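Long-range contacts in Serpin48 (Tenebrio molitor, PDB 3OZQ), which inhibits the serine protease SPE with high specificity in the innate immunity of the insect, acting as a member of the serpin family: residues Val22-Lys28 / Val282-Leu286; Asn33-Pro38 / Ile273-Phe279; Ser40-Leu45 / Leu165-Leu169; Lys147-Leu151 / Val314-Phe318. All coordinates share one frame; numbering follows the deposited sequence.

Interaction 1 of 4, residues Val22-Lys28 / Val282-Leu286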
loop_
_atom_site.group_PDB
_atom_site.type_symbol
_atom_site.label_atom_id
_atom_site.label_comp_id
_atom_site.label_asym_id
_atom_site.label_seq_id
_atom_site.Cartn_x
_atom_site.Cartn_y
_atom_site.Cartn_z
ATOM N N VAL A 22 8.079 5.998 2.833
ATOM C CA VAL A 22 6.891 5.665 3.610
ATOM C C VAL A 22 7.151 4.519 4.586
ATOM O O VAL A 22 6.806 4.616 5.768
ATOM C CB VAL A 22 5.680 5.374 2.706
ATOM C CG1 VAL A 22 4.521 4.823 3.527
ATOM C CG2 VAL A 22 5.235 6.665 2.007
ATOM N N TYR A 23 7.782 3.446 4.097
ATOM C CA TYR A 23 8.085 2.285 4.925
ATOM C C TYR A 23 8.856 2.734 6.169
ATOM O O TYR A 23 8.513 2.357 7.291
ATOM C CB TYR A 23 8.865 1.234 4.099
ATOM C CG TYR A 23 9.242 -0.046 4.803
ATOM C CD1 TYR A 23 8.691 -1.267 4.415
ATOM C CD2 TYR A 23 10.166 -0.046 5.837
ATOM C CE1 TYR A 23 9.056 -2.457 5.047
ATOM C CE2 TYR A 23 10.535 -1.219 6.472
ATOM C CZ TYR A 23 9.976 -2.421 6.077
ATOM O OH TYR A 23 10.351 -3.572 6.725
ATOM N N LYS A 24 9.884 3.556 5.967
ATOM C CA LYS A 24 10.745 4.003 7.068
ATOM C C LYS A 24 9.951 4.730 8.135
ATOM O O LYS A 24 10.210 4.588 9.325
ATOM C CB LYS A 24 11.866 4.916 6.550
ATOM C CG LYS A 24 12.961 5.191 7.577
ATOM C CD LYS A 24 14.203 5.833 6.937
ATOM C CE LYS A 24 15.097 4.802 6.227
ATOM N NZ LYS A 24 16.071 4.085 7.127
ATOM N N GLU A 25 8.976 5.516 7.705
ATOM C CA GLU A 25 8.116 6.221 8.642
ATOM C C GLU A 25 7.175 5.264 9.368
ATOM O O GLU A 25 7.061 5.307 10.591
ATOM C CB GLU A 25 7.312 7.292 7.906
ATOM C CG GLU A 25 7.388 8.643 8.551
ATOM C CD GLU A 25 8.791 8.989 9.005
ATOM O OE1 GLU A 25 9.710 8.993 8.162
ATOM O OE2 GLU A 25 8.971 9.259 10.211
ATOM N N VAL A 26 6.510 4.389 8.619
ATOM C CA VAL A 26 5.521 3.497 9.225
ATOM C C VAL A 26 6.137 2.614 10.303
ATOM O O VAL A 26 5.524 2.371 11.344
ATOM C CB VAL A 26 4.782 2.650 8.185
ATOM C CG1 VAL A 26 4.014 1.512 8.871
ATOM C CG2 VAL A 26 3.841 3.531 7.390
ATOM N N LEU A 27 7.353 2.149 10.037
ATOM C CA LEU A 27 8.151 1.395 10.993
ATOM C C LEU A 27 8.120 1.996 12.388
ATOM O O LEU A 27 8.043 1.273 13.379
ATOM C CB LEU A 27 9.603 1.373 10.519
ATOM C CG LEU A 27 10.210 0.039 10.135
ATOM C CD1 LEU A 27 11.604 0.281 9.567
ATOM C CD2 LEU A 27 10.251 -0.892 11.346
ATOM N N LYS A 28 8.211 3.321 12.458
ATOM C CA LYS A 28 8.312 4.028 13.729
ATOM C C LYS A 28 7.160 3.706 14.661
ATOM O O LYS A 28 7.342 3.620 15.871
ATOM C CB LYS A 28 8.368 5.544 13.504
ATOM C CG LYS A 28 9.666 6.048 12.877
ATOM C CD LYS A 28 9.585 7.558 12.649
ATOM C CE LYS A 28 10.891 8.139 12.142
ATOM N NZ LYS A 28 10.757 9.608 11.925
ATOM N N VAL A 282 2.870 10.359 8.756
ATOM C CA VAL A 282 3.876 10.040 7.747
ATOM C C VAL A 282 4.202 11.275 6.904
ATOM O O VAL A 282 5.363 11.670 6.803
ATOM C CB VAL A 282 3.439 8.874 6.827
ATOM C CG1 VAL A 282 4.399 8.723 5.640
ATOM C CG2 VAL A 282 3.341 7.569 7.614
ATOM N N LEU A 283 3.173 11.893 6.322
ATOM C CA LEU A 283 3.384 12.961 5.352
ATOM C C LEU A 283 4.034 14.195 5.972
ATOM O O LEU A 283 4.788 14.908 5.307
ATOM C CB LEU A 283 2.080 13.314 4.628
ATOM C CG LEU A 283 1.616 12.147 3.751
ATOM C CD1 LEU A 283 0.228 12.380 3.160
ATOM C CD2 LEU A 283 2.651 11.897 2.651
ATOM N N LYS A 284 3.759 14.428 7.249
ATOM C CA LYS A 284 4.386 15.535 7.963
ATOM C C LYS A 284 5.901 15.392 7.990
ATOM O O LYS A 284 6.614 16.366 7.780
ATOM C CB LYS A 284 3.830 15.686 9.388
ATOM C CG LYS A 284 2.508 16.467 9.454
ATOM C CD LYS A 284 2.042 16.702 10.893
ATOM C CE LYS A 284 2.595 18.005 11.454
ATOM N NZ LYS A 284 1.748 19.191 11.111
ATOM N N LYS A 285 6.396 14.183 8.239
ATOM C CA LYS A 285 7.841 13.973 8.261
ATOM C C LYS A 285 8.450 14.133 6.867
ATOM O O LYS A 285 9.627 14.445 6.736
ATOM C CB LYS A 285 8.200 12.602 8.843
ATOM C CG LYS A 285 8.280 12.560 10.360
ATOM C CD LYS A 285 9.481 13.349 10.889
ATOM C CE LYS A 285 10.799 12.813 10.332
ATOM N NZ LYS A 285 11.972 13.565 10.869
ATOM N N LEU A 286 7.634 13.928 5.837
ATOM C CA LEU A 286 8.105 13.937 4.449
ATOM C C LEU A 286 8.042 15.303 3.765
ATOM O O LEU A 286 8.576 15.465 2.664
ATOM C CB LEU A 286 7.314 12.927 3.619
ATOM C CG LEU A 286 7.438 11.476 4.093
ATOM C CD1 LEU A 286 6.752 10.552 3.101
ATOM C CD2 LEU A 286 8.899 11.110 4.259
#

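Interaction 2 of 4, residues Asn33-Pro38 / Ile273-Phe279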
loop_
_atom_site.group_PDB
_atom_site.type_symbol
_atom_site.label_atom_id
_atom_site.label_comp_id
_atom_site.label_asym_id
_atom_site.label_seq_id
_atom_site.Cartn_x
_atom_site.Cartn_y
_atom_site.Cartn_z
ATOM N N ASN A 33 4.366 -6.936 12.411
ATOM C CA ASN A 33 4.041 -6.973 10.994
ATOM C C ASN A 33 3.306 -5.706 10.593
ATOM O O ASN A 33 2.582 -5.107 11.393
ATOM C CB ASN A 33 3.207 -8.203 10.619
ATOM C CG ASN A 33 3.795 -9.498 11.145
ATOM O OD1 ASN A 33 4.990 -9.581 11.422
ATOM N ND2 ASN A 33 2.954 -10.521 11.274
ATOM N N PHE A 34 3.524 -5.273 9.355
ATOM C CA PHE A 34 2.662 -4.265 8.780
ATOM C C PHE A 34 2.562 -4.372 7.252
ATOM O O PHE A 34 3.365 -5.065 6.586
ATOM C CB PHE A 34 3.025 -2.827 9.249
ATOM C CG PHE A 34 4.301 -2.282 8.654
ATOM C CD1 PHE A 34 4.307 -1.721 7.387
ATOM C CD2 PHE A 34 5.486 -2.334 9.359
ATOM C CE1 PHE A 34 5.486 -1.207 6.833
ATOM C CE2 PHE A 34 6.657 -1.836 8.815
ATOM C CZ PHE A 34 6.656 -1.275 7.543
ATOM N N LEU A 35 1.546 -3.685 6.733
ATOM C CA LEU A 35 1.275 -3.583 5.304
ATOM C C LEU A 35 0.891 -2.133 5.027
ATOM O O LEU A 35 0.126 -1.540 5.787
ATOM C CB LEU A 35 0.122 -4.517 4.911
ATOM C CG LEU A 35 -0.377 -4.471 3.463
ATOM C CD1 LEU A 35 0.704 -4.985 2.515
ATOM C CD2 LEU A 35 -1.643 -5.299 3.293
ATOM N N VAL A 36 1.454 -1.556 3.964
ATOM C CA VAL A 36 1.152 -0.193 3.566
ATOM C C VAL A 36 1.136 -0.053 2.039
ATOM O O VAL A 36 1.845 -0.776 1.336
ATOM C CB VAL A 36 2.143 0.828 4.198
ATOM C CG1 VAL A 36 3.611 0.527 3.779
ATOM C CG2 VAL A 36 1.722 2.297 3.885
ATOM N N SER A 37 0.290 0.849 1.538
ATOM C CA SER A 37 0.284 1.186 0.122
ATOM C C SER A 37 0.679 2.642 -0.077
ATOM O O SER A 37 -0.176 3.536 -0.083
ATOM C CB SER A 37 -1.077 0.954 -0.508
ATOM O OG SER A 37 -1.006 1.258 -1.896
ATOM N N PRO A 38 1.984 2.893 -0.227
ATOM C CA PRO A 38 2.388 4.269 -0.550
ATOM C C PRO A 38 1.728 4.754 -1.844
ATOM O O PRO A 38 1.293 5.920 -1.942
ATOM C CB PRO A 38 3.905 4.163 -0.681
ATOM C CG PRO A 38 4.263 2.967 0.214
ATOM C CD PRO A 38 3.136 1.999 -0.019
ATOM N N ILE A 273 -1.996 -10.104 7.206
ATOM C CA ILE A 273 -1.687 -8.869 7.908
ATOM C C ILE A 273 -2.778 -7.825 7.691
ATOM O O ILE A 273 -3.253 -7.634 6.571
ATOM C CB ILE A 273 -0.363 -8.236 7.433
ATOM C CG1 ILE A 273 0.779 -9.268 7.442
ATOM C CG2 ILE A 273 -0.057 -6.984 8.274
ATOM C CD1 ILE A 273 2.083 -8.778 6.760
ATOM N N GLU A 274 -3.151 -7.146 8.767
ATOM C CA GLU A 274 -4.059 -6.003 8.707
ATOM C C GLU A 274 -3.394 -4.795 9.332
ATOM O O GLU A 274 -2.913 -4.863 10.460
ATOM C CB GLU A 274 -5.358 -6.292 9.456
ATOM C CG GLU A 274 -6.383 -7.091 8.677
ATOM C CD GLU A 274 -7.817 -6.738 9.082
ATOM O OE1 GLU A 274 -8.177 -5.534 8.987
ATOM O OE2 GLU A 274 -8.568 -7.660 9.500
ATOM N N SER A 275 -3.362 -3.687 8.598
ATOM C CA SER A 275 -2.758 -2.466 9.113
ATOM C C SER A 275 -3.662 -1.255 8.959
ATOM O O SER A 275 -4.450 -1.169 8.021
ATOM C CB SER A 275 -1.409 -2.202 8.439
ATOM O OG SER A 275 -0.481 -3.236 8.748
ATOM N N THR A 276 -3.538 -0.325 9.901
ATOM C CA THR A 276 -4.186 0.968 9.810
ATOM C C THR A 276 -3.074 1.994 9.969
ATOM O O THR A 276 -2.336 1.966 10.947
ATOM C CB THR A 276 -5.275 1.144 10.893
ATOM O OG1 THR A 276 -6.280 0.135 10.728
ATOM C CG2 THR A 276 -5.916 2.522 10.795
ATOM N N VAL A 277 -2.922 2.868 8.984
ATOM C CA VAL A 277 -1.809 3.802 8.971
ATOM C C VAL A 277 -2.279 5.267 8.992
ATOM O O VAL A 277 -3.108 5.684 8.188
ATOM C CB VAL A 277 -0.883 3.555 7.749
ATOM C CG1 VAL A 277 0.242 4.581 7.697
ATOM C CG2 VAL A 277 -0.334 2.134 7.777
ATOM N N ASP A 278 -1.740 6.016 9.945
ATOM C CA ASP A 278 -1.929 7.436 10.039
ATOM C C ASP A 278 -0.964 8.066 9.058
ATOM O O ASP A 278 0.217 8.194 9.351
ATOM C CB ASP A 278 -1.585 7.912 11.440
ATOM C CG ASP A 278 -1.765 9.410 11.602
ATOM O OD1 ASP A 278 -1.930 10.119 10.575
ATOM O OD2 ASP A 278 -1.762 9.877 12.764
ATOM N N PHE A 279 -1.481 8.450 7.900
ATOM C CA PHE A 279 -0.651 9.063 6.863
ATOM C C PHE A 279 -0.374 10.555 7.086
ATOM O O PHE A 279 0.517 11.119 6.456
ATOM C CB PHE A 279 -1.222 8.806 5.464
ATOM C CG PHE A 279 -0.546 7.658 4.745
ATOM C CD1 PHE A 279 0.605 7.878 3.997
ATOM C CD2 PHE A 279 -1.056 6.375 4.821
ATOM C CE1 PHE A 279 1.258 6.815 3.344
ATOM C CE2 PHE A 279 -0.414 5.305 4.171
ATOM C CZ PHE A 279 0.736 5.536 3.422
HETATM O O HOH W 1 0.003 -3.684 11.219
#

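Interaction 3 of 4, residues Ser40-Leu45 / Leu165-Leu169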
loop_
_atom_site.group_PDB
_atom_site.type_symbol
_atom_site.label_atom_id
_atom_site.label_comp_id
_atom_site.label_asym_id
_atom_site.label_seq_id
_atom_site.Cartn_x
_atom_site.Cartn_y
_atom_site.Cartn_z
ATOM N N SER A 40 -1.288 3.989 -3.203
ATOM C CA SER A 40 -2.686 4.383 -3.060
ATOM C C SER A 40 -2.824 5.703 -2.282
ATOM O O SER A 40 -3.578 6.608 -2.674
ATOM C CB SER A 40 -3.494 3.248 -2.413
ATOM O OG SER A 40 -4.877 3.373 -2.693
ATOM N N ALA A 41 -2.089 5.809 -1.179
ATOM C CA ALA A 41 -2.070 7.037 -0.411
ATOM C C ALA A 41 -1.687 8.191 -1.344
ATOM O O ALA A 41 -2.271 9.281 -1.287
ATOM C CB ALA A 41 -1.085 6.919 0.745
ATOM N N ALA A 42 -0.705 7.941 -2.206
ATOM C CA ALA A 42 -0.203 8.959 -3.124
ATOM C C ALA A 42 -1.289 9.447 -4.077
ATOM O O ALA A 42 -1.405 10.640 -4.325
ATOM C CB ALA A 42 1.004 8.442 -3.904
ATOM N N THR A 43 -2.090 8.534 -4.615
ATOM C CA THR A 43 -3.177 8.964 -5.488
ATOM C C THR A 43 -4.265 9.780 -4.755
ATOM O O THR A 43 -4.918 10.657 -5.333
ATOM C CB THR A 43 -3.837 7.766 -6.150
ATOM O OG1 THR A 43 -4.414 6.931 -5.140
ATOM C CG2 THR A 43 -2.811 6.985 -6.971
ATOM N N LEU A 44 -4.483 9.468 -3.485
ATOM C CA LEU A 44 -5.484 10.189 -2.718
ATOM C C LEU A 44 -4.978 11.589 -2.413
ATOM O O LEU A 44 -5.684 12.588 -2.592
ATOM C CB LEU A 44 -5.820 9.423 -1.437
ATOM C CG LEU A 44 -6.989 9.990 -0.640
ATOM C CD1 LEU A 44 -8.120 10.315 -1.584
ATOM C CD2 LEU A 44 -7.447 8.990 0.453
ATOM N N LEU A 45 -3.727 11.667 -1.991
ATOM C CA LEU A 45 -3.128 12.955 -1.696
ATOM C C LEU A 45 -3.048 13.825 -2.964
ATOM O O LEU A 45 -3.137 15.051 -2.899
ATOM C CB LEU A 45 -1.741 12.753 -1.114
ATOM C CG LEU A 45 -1.081 14.031 -0.604
ATOM C CD1 LEU A 45 -1.770 14.529 0.654
ATOM C CD2 LEU A 45 0.398 13.802 -0.347
ATOM N N LEU A 165 -9.402 12.305 4.871
ATOM C CA LEU A 165 -9.074 11.385 3.772
ATOM C C LEU A 165 -9.177 9.953 4.256
ATOM O O LEU A 165 -8.492 9.559 5.194
ATOM C CB LEU A 165 -7.644 11.596 3.265
ATOM C CG LEU A 165 -7.087 12.946 2.805
ATOM C CD1 LEU A 165 -6.269 12.801 1.534
ATOM C CD2 LEU A 165 -8.129 14.048 2.679
ATOM N N ILE A 166 -10.027 9.180 3.602
ATOM C CA ILE A 166 -10.177 7.764 3.901
ATOM C C ILE A 166 -9.601 6.960 2.742
ATOM O O ILE A 166 -9.865 7.285 1.585
ATOM C CB ILE A 166 -11.654 7.398 4.013
ATOM C CG1 ILE A 166 -12.222 7.942 5.318
ATOM C CG2 ILE A 166 -11.821 5.907 3.945
ATOM C CD1 ILE A 166 -11.258 7.849 6.470
ATOM N N ASN A 167 -8.831 5.922 3.055
ATOM C CA ASN A 167 -8.110 5.130 2.034
ATOM C C ASN A 167 -8.033 3.654 2.406
ATOM O O ASN A 167 -7.111 3.235 3.082
ATOM C CB ASN A 167 -6.698 5.694 1.882
ATOM C CG ASN A 167 -5.870 4.988 0.820
ATOM O OD1 ASN A 167 -6.388 4.289 -0.049
ATOM N ND2 ASN A 167 -4.568 5.214 0.870
ATOM N N ALA A 168 -9.015 2.879 1.970
ATOM C CA ALA A 168 -9.093 1.468 2.294
ATOM C C ALA A 168 -8.843 0.680 1.028
ATOM O O ALA A 168 -9.377 1.019 -0.027
ATOM C CB ALA A 168 -10.441 1.125 2.825
ATOM N N LEU A 169 -8.042 -0.372 1.129
ATOM C CA LEU A 169 -7.777 -1.218 -0.036
ATOM C C LEU A 169 -7.262 -2.602 0.300
ATOM O O LEU A 169 -6.859 -2.893 1.424
ATOM C CB LEU A 169 -6.816 -0.559 -1.053
ATOM C CG LEU A 169 -5.520 0.198 -0.707
ATOM C CD1 LEU A 169 -5.012 0.024 0.695
ATOM C CD2 LEU A 169 -4.374 -0.017 -1.734
#

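Interaction 4 of 4, residues Lys147-Leu151 / Val314-Phe318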
loop_
_atom_site.group_PDB
_atom_site.type_symbol
_atom_site.label_atom_id
_atom_site.label_comp_id
_atom_site.label_asym_id
_atom_site.label_seq_id
_atom_site.Cartn_x
_atom_site.Cartn_y
_atom_site.Cartn_z
ATOM N N LYS A 147 -15.090 -6.493 3.741
ATOM C CA LYS A 147 -13.774 -7.024 4.109
ATOM C C LYS A 147 -12.970 -6.072 5.006
ATOM O O LYS A 147 -12.045 -6.492 5.708
ATOM C CB LYS A 147 -12.948 -7.318 2.853
ATOM C CG LYS A 147 -13.541 -8.340 1.876
ATOM C CD LYS A 147 -13.561 -9.749 2.446
ATOM C CE LYS A 147 -13.582 -10.805 1.337
ATOM N NZ LYS A 147 -14.334 -10.353 0.130
ATOM N N ILE A 148 -13.311 -4.788 4.959
ATOM C CA ILE A 148 -12.600 -3.772 5.728
ATOM C C ILE A 148 -13.568 -3.000 6.610
ATOM O O ILE A 148 -14.444 -2.283 6.130
ATOM C CB ILE A 148 -11.781 -2.829 4.819
ATOM C CG1 ILE A 148 -10.676 -3.631 4.121
ATOM C CG2 ILE A 148 -11.203 -1.661 5.631
ATOM C CD1 ILE A 148 -9.711 -2.787 3.309
ATOM N N GLN A 149 -13.414 -3.177 7.912
ATOM C CA GLN A 149 -14.390 -2.669 8.849
ATOM C C GLN A 149 -13.735 -1.709 9.820
ATOM O O GLN A 149 -12.517 -1.764 10.036
ATOM C CB GLN A 149 -15.064 -3.830 9.587
ATOM C CG GLN A 149 -15.832 -4.757 8.662
ATOM C CD GLN A 149 -16.690 -5.759 9.411
ATOM O OE1 GLN A 149 -16.541 -5.942 10.620
ATOM N NE2 GLN A 149 -17.603 -6.409 8.694
ATOM N N ASN A 150 -14.546 -0.808 10.368
ATOM C CA ASN A 150 -14.102 0.079 11.422
ATOM C C ASN A 150 -12.832 0.827 11.081
ATOM O O ASN A 150 -11.922 0.926 11.900
ATOM C CB ASN A 150 -13.910 -0.723 12.710
ATOM C CG ASN A 150 -15.214 -1.253 13.242
ATOM O OD1 ASN A 150 -15.999 -0.504 13.817
ATOM N ND2 ASN A 150 -15.472 -2.540 13.027
ATOM N N LEU A 151 -12.765 1.352 9.867
ATOM C CA LEU A 151 -11.598 2.116 9.463
ATOM C C LEU A 151 -11.419 3.341 10.351
ATOM O O LEU A 151 -10.335 3.569 10.884
ATOM C CB LEU A 151 -11.693 2.526 7.990
ATOM C CG LEU A 151 -10.423 3.163 7.415
ATOM C CD1 LEU A 151 -10.297 2.893 5.914
ATOM C CD2 LEU A 151 -10.382 4.654 7.718
ATOM N N VAL A 314 -6.231 8.444 6.792
ATOM C CA VAL A 314 -6.245 7.122 7.374
ATOM C C VAL A 314 -6.292 6.059 6.291
ATOM O O VAL A 314 -7.233 6.008 5.491
ATOM C CB VAL A 314 -7.438 6.955 8.370
ATOM C CG1 VAL A 314 -7.366 5.590 9.059
ATOM C CG2 VAL A 314 -7.380 8.039 9.410
ATOM N N GLN A 315 -5.241 5.257 6.233
ATOM C CA GLN A 315 -5.228 4.095 5.348
ATOM C C GLN A 315 -5.457 2.819 6.124
ATOM O O GLN A 315 -4.872 2.611 7.177
ATOM C CB GLN A 315 -3.915 4.009 4.582
ATOM C CG GLN A 315 -3.878 2.880 3.564
ATOM C CD GLN A 315 -2.585 2.848 2.793
ATOM O OE1 GLN A 315 -2.470 3.483 1.743
ATOM N NE2 GLN A 315 -1.600 2.104 3.299
ATOM N N LYS A 316 -6.296 1.951 5.591
ATOM C CA LYS A 316 -6.426 0.616 6.147
ATOM C C LYS A 316 -6.407 -0.389 5.028
ATOM O O LYS A 316 -7.044 -0.188 3.996
ATOM C CB LYS A 316 -7.724 0.477 6.944
ATOM C CG LYS A 316 -7.785 -0.788 7.780
ATOM C CD LYS A 316 -8.937 -0.691 8.769
ATOM C CE LYS A 316 -8.866 -1.823 9.798
ATOM N NZ LYS A 316 -9.841 -1.648 10.916
ATOM N N SER A 317 -5.656 -1.466 5.233
ATOM C CA SER A 317 -5.491 -2.493 4.209
ATOM C C SER A 317 -5.160 -3.825 4.865
ATOM O O SER A 317 -4.751 -3.870 6.024
ATOM C CB SER A 317 -4.383 -2.089 3.229
ATOM O OG SER A 317 -3.104 -2.179 3.838
ATOM N N PHE A 318 -5.355 -4.907 4.117
ATOM C CA PHE A 318 -4.934 -6.230 4.552
ATOM C C PHE A 318 -4.430 -7.039 3.373
ATOM O O PHE A 318 -4.670 -6.699 2.204
ATOM C CB PHE A 318 -6.078 -6.981 5.227
ATOM C CG PHE A 318 -7.143 -7.428 4.285
ATOM C CD1 PHE A 318 -8.130 -6.542 3.875
ATOM C CD2 PHE A 318 -7.174 -8.728 3.815
ATOM C CE1 PHE A 318 -9.121 -6.949 3.002
ATOM C CE2 PHE A 318 -8.159 -9.139 2.939
ATOM C CZ PHE A 318 -9.134 -8.250 2.535
#

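Interaction 1 of 4, residues Val22-Lys28 / Val282-Leu286
V282 is the bump of this contact, and the hollow that receives it is formed by V22, E25 and V26 on one face of helix 10-29, the long N-terminal helix of the serpin fold. That helix meets the short helix 279-286 at 125°, with the two local axes 9.8 Å apart. E25 CB sits over the fork of V282, 4.0 Å from each of its methyls, CG1 and CG2. On the buried side V26 CG2 and V22 CG2 touch V282 CG2 and CG1, and V22 CG2 also receives L286 CD1 at 4.3 Å; V36 and F34 of strand 34-36 touch V22 and V26 respectively. A bend in the E25 chain (chi2 43°) lays its carboxylate across the K285 stem, with OE2 3.4 Å from CG of K285. K28 NZ forms a salt bridge with E25 OE2, modelled so short that its exact length is doubtful. An alanine in place of E25 would probably leave K28 without its salt-bridge mate and two lysines facing each other without this carboxylate, and thin the cover of V282. At the solvent-exposed end the extended K28 chain ends with NZ 3.6 Å from CE of K285.

Interaction 2 of 4, residues Asn33-Pro38 / Ile273-Phe279
V36 and F279 meet at the tight end of this contact. Methyl CG2 of V36 comes within 3.4 Å of F279 CZ, approaching the ring obliquely; chi1 of 59° sets CG2 anti to the backbone N, which turns this branch to the phenylalanine. S37 O and P38 CA lie near the same ring atom. Midway along, the hydroxyl of S275 is driven against the backbone of the opposing strand: L35 N donates to S275 OG over 2.9 Å, with an N-H...O angle of 151°, and OG also lies 3.3 Å from CA of F34. Between these two close points the packing is slacker, V277 CG2 standing 4.4 Å from V36 CG2. The two strands belong to opposed layers of the serpin fold. Residues 34-36 pair with strand 365-372, residues 273-278 with strand 310-321, and the two short strand segments cross at 60°, I273, S275 and V277 facing inward while E274 and T276 turn to the outer surface. At the N33 end the contact becomes wetter. A water donates to N33 O and is hydrogen-bonded to S275 OG at 2.6 Å, while the N33 amide is engaged by the backbone of T373 (at OD1) and T374 (at ND2), and its CB meets I273. I273 covers this end with its two branches, CG2 lying 3.8 Å from C of F34 and CD1 4.1 Å from CB of N33. An alanine at I273 would probably open a gap beneath the F34 backbone and leave CB of N33 without its apolar neighbour.

Interaction 3 of 4, residues Ser40-Leu45 / Leu165-Leu169
N167 reaches out from its strand to S40 and A41 near the start of helix 38-50. With CG anti to the backbone N (chi1 -178°), its amide is carried toward the helix, where OD1 lies 3.2 Å from S40 OG; this is a possible hydrogen bond, since the single hydroxyl proton has another acceptor within range. The ND2 end lies 3.3 Å from A41 N, two donors side by side. To one side of the amide, S40 CB presses on L169 CD2 at 3.4 Å, tighter than usual. To the other, L44 runs antiparallel to both L165 and N167, its CG 3.6 Å from L165 CD1 and its CD2 against N167 CB. L44 CD2 also lies 3.2 Å from I166 O. This is the shutter region of the serpin fold, where helix 38-50 lies beneath the central strands of the main sheet. Further out, S40 O takes two donors, T43 OG1 at 2.6 Å and L44 N, while S37 OG holds S40 N. N95 gives N167 OD1 a weak hydrogen bond, and the backbone of N167 is bonded to V314 and K316 on strand 310-321. I97 completes the apolar surround of L44 and L165.

Interaction 4 of 4, residues Lys147-Leu151 / Val314-Phe318
K316 rises from its strand to the loop, its ammonium group meeting the carbonyl of Q149. The side chain is fully extended, CG anti to the backbone N (chi1 -168°), and this reach brings NZ within 2.8 Å of Q149 O, almost in line with the carbonyl bond at a C=O...N angle of 170°. A second, weak bond runs to N150 O. Two loop side chains lie alongside the lysine stem, each pointing the other way: I148 sets CG2 4.0 Å from K316 CD, and L151 sets CD1 3.7 Å from K316 CB. In serpins the segment that follows helix 129-143 descends over the outer face of the main sheet toward strand 163-174, and K316 ties this crossing to strand 310-321. The apolar ends of the contact differ in character. L151 CD2 butts against V314 CG1 at 3.4 Å, closer than normal carbon contact. At F318 the approach is to the ring edge, where I148 CG1 lies near the ring plane, 3.8 Å from CE1 of F318, while K147 CB comes in obliquely on the same atom. Y170 meets the F318 ring with the planes inclined by about 25°.

Overall arrangement
Interactions 2, 3 and 4 gather on the main sheet: strand 310-321 of interaction 4 lies between strand 260-278 of interaction 2 and strand 163-174 of interaction 3, hydrogen-bonded to both. Their centres are about 9 to 12 Å apart. Along the chain, helix 10-29, strand 34-36 and helix 38-50 follow one another and supply the first partners of interactions 1, 2 and 3. Interaction 1 packs against interactions 2 and 3 but does not touch interaction 4, about 19 Å away between centres. Strands 163-174 and 310-321 separate when a serpin inserts its reactive loop; around interactions 3 and 4 they remain paired, consistent with a loop not fully inserted, although the short strand 325-326 pairs with strand 163-174.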